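Local coordinates for protein Epf (PDB 4ES8) that acts as a cell-surface adhesin of Streptococcus pyogenes, binding to cells through an N-terminal domain that contains a carbohydrate-binding module, at residues A[152-157]-A[184-189]. Residues are numbered along the deposited sequence; the frame is centred on the assembly and turned at random. Where two conformers were deposited one is given.
Sequences KYASNV and GPMSLV. With NA (sodium ion), chain F.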
loop_
_atom_site.group_PDB
_atom_site.type_symbol
_atom_site.label_atom_id
_atom_site.label_comp_id
_atom_site.label_asym_id
_atom_site.label_seq_id
_atom_site.Cartn_x
_atom_site.Cartn_y
_atom_site.Cartn_z
ATOM N N LYS A 152 -11.026 7.892 -2.217
ATOM C CA LYS A 152 -10.080 8.983 -2.454
ATOM C C LYS A 152 -8.642 8.482 -2.362
ATOM O O LYS A 152 -7.733 9.135 -2.900
ATOM C CB LYS A 152 -10.242 10.089 -1.375
ATOM C CG LYS A 152 -11.571 10.824 -1.374
ATOM C CD LYS A 152 -11.596 11.765 -0.167
ATOM C CE LYS A 152 -12.931 12.441 0.035
ATOM N NZ LYS A 152 -12.921 13.316 1.236
ATOM N N TYR A 153 -8.413 7.331 -1.673
ATOM C CA TYR A 153 -7.049 6.840 -1.406
ATOM C C TYR A 153 -6.688 5.551 -2.120
ATOM O O TYR A 153 -5.506 5.327 -2.393
ATOM C CB TYR A 153 -6.852 6.643 0.109
ATOM C CG TYR A 153 -7.356 7.819 0.919
ATOM C CD1 TYR A 153 -6.695 9.047 0.894
ATOM C CD2 TYR A 153 -8.520 7.722 1.670
ATOM C CE1 TYR A 153 -7.166 10.137 1.622
ATOM C CE2 TYR A 153 -9.009 8.810 2.396
ATOM C CZ TYR A 153 -8.331 10.019 2.363
ATOM O OH TYR A 153 -8.796 11.091 3.087
ATOM N N ALA A 154 -7.673 4.689 -2.395
ATOM C CA ALA A 154 -7.393 3.414 -2.998
ATOM C C ALA A 154 -8.427 3.042 -4.016
ATOM O O ALA A 154 -9.614 3.384 -3.877
ATOM C CB ALA A 154 -7.381 2.351 -1.892
ATOM N N SER A 155 -7.960 2.333 -5.042
ATOM C CA SER A 155 -8.827 1.705 -6.016
ATOM C C SER A 155 -8.628 0.189 -5.983
ATOM O O SER A 155 -7.636 -0.331 -5.416
ATOM C CB SER A 155 -8.563 2.235 -7.420
ATOM O OG SER A 155 -7.296 1.792 -7.866
ATOM N N ASN A 156 -9.593 -0.539 -6.580
ATOM C CA ASN A 156 -9.488 -1.991 -6.757
ATOM C C ASN A 156 -9.293 -2.729 -5.425
ATOM O O ASN A 156 -8.556 -3.728 -5.377
ATOM C CB ASN A 156 -8.322 -2.312 -7.716
ATOM C CG ASN A 156 -8.398 -1.540 -9.023
ATOM O OD1 ASN A 156 -9.293 -1.745 -9.836
ATOM N ND2 ASN A 156 -7.478 -0.616 -9.246
ATOM N N VAL A 157 -9.948 -2.260 -4.344
ATOM C CA VAL A 157 -9.797 -2.941 -3.039
ATOM C C VAL A 157 -10.455 -4.299 -3.110
ATOM O O VAL A 157 -11.595 -4.418 -3.599
ATOM C CB VAL A 157 -10.374 -2.108 -1.882
ATOM C CG1 VAL A 157 -10.200 -2.843 -0.543
ATOM C CG2 VAL A 157 -9.734 -0.719 -1.837
ATOM N N GLY A 184 2.233 8.707 -0.362
ATOM C CA GLY A 184 2.230 9.016 1.060
ATOM C C GLY A 184 1.699 7.893 1.920
ATOM O O GLY A 184 1.167 6.897 1.409
ATOM N N PRO A 185 1.824 8.060 3.244
ATOM C CA PRO A 185 1.328 7.018 4.159
ATOM C C PRO A 185 -0.189 6.904 4.100
ATOM O O PRO A 185 -0.890 7.901 3.876
ATOM C CB PRO A 185 1.766 7.513 5.551
ATOM C CG PRO A 185 1.926 9.008 5.395
ATOM C CD PRO A 185 2.418 9.202 3.980
ATOM N N MET A 186 -0.671 5.680 4.288
ATOM C CA MET A 186 -2.100 5.385 4.355
ATOM C C MET A 186 -2.360 4.536 5.583
ATOM O O MET A 186 -1.469 4.393 6.418
ATOM C CB MET A 186 -2.566 4.685 3.073
ATOM C CG MET A 186 -2.575 5.621 1.871
ATOM S SD MET A 186 -3.222 4.844 0.393
ATOM C CE MET A 186 -4.767 4.626 0.824
ATOM N N SER A 187 -3.571 4.016 5.736
ATOM C CA SER A 187 -3.840 3.140 6.865
ATOM C C SER A 187 -4.728 1.985 6.435
ATOM O O SER A 187 -5.512 2.086 5.478
ATOM C CB SER A 187 -4.503 3.890 8.028
ATOM O OG SER A 187 -5.801 4.360 7.703
ATOM N N LEU A 188 -4.583 0.891 7.157
ATOM C CA LEU A 188 -5.548 -0.187 7.175
ATOM C C LEU A 188 -6.542 0.203 8.251
ATOM O O LEU A 188 -6.130 0.450 9.398
ATOM C CB LEU A 188 -4.900 -1.557 7.473
ATOM C CG LEU A 188 -5.906 -2.699 7.749
ATOM C CD1 LEU A 188 -6.764 -3.035 6.511
ATOM C CD2 LEU A 188 -5.184 -3.967 8.163
ATOM N N VAL A 189 -7.824 0.304 7.899
ATOM C CA VAL A 189 -8.872 0.646 8.856
ATOM C C VAL A 189 -9.561 -0.629 9.310
ATOM O O VAL A 189 -10.106 -1.372 8.487
ATOM C CB VAL A 189 -9.896 1.670 8.295
ATOM C CG1 VAL A 189 -10.701 2.280 9.455
ATOM C CG2 VAL A 189 -9.178 2.769 7.519
HETATM NA NA NA F . -13.925 -6.138 -3.825
HETATM O O HOH W 1 -14.681 -4.789 -2.192
HETATM O O HOH W 2 -13.529 -7.937 -1.530
#
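Met186 reaches across from one beta sheet to meet Tyr153 and Ala154 at the edge of another. Its side chain leaves the strand pointing at segment 152-157, extends through CG with chi2 at -176°, and then bends at the sulfur (chi3 67°), which brings the CE methyl up against the root of the Tyr153 side chain. That methyl is modelled too close to Tyr153 CB, and both residues were deposited in two conformers, so its placement is doubtful. Approximately, then, Met186 CE lies 4.1 Å from Tyr153 CG, approaching the ring obliquely, and 4.4 Å from Ala154 CB. The sulfur follows one bond back along the chain, with Met186 SD 3.6 Å from Tyr153 O. Alanine suits its buried place because its small methyl fits among Met186, Ile133 and Phe178.

Beyond CB the tyrosine leads away from Met186. Its CG lies anti to the carbonyl carbon (chi1 -46°), and Lys152 CB stands 4.0 Å above one face of the Tyr153 ring. Tyrosine suits this partly exposed position: CB is offered to the interior, while the ring carries its hydroxyl off from the interface.

The 154-159 strand borders one antiparallel sheet beside strand 172-180, and 186-194 belongs to the other, between 97-105 and 127-135. The contact thus joins two facing sheets of a probable beta-sandwich, consistent with a carbohydrate-binding module. At the far end of segment 152-157, Val157 O binds a sodium ion at 2.9 Å, together with two waters.

No hydrogen bond joins the two segments. The contact rests mainly on van der Waals packing of the thioether, which also lies near the Tyr153 carbonyl oxygen without bonding to it; its two conformers are consistent with a side chain that can adjust by rotation where helix 150-153 leads into the strand.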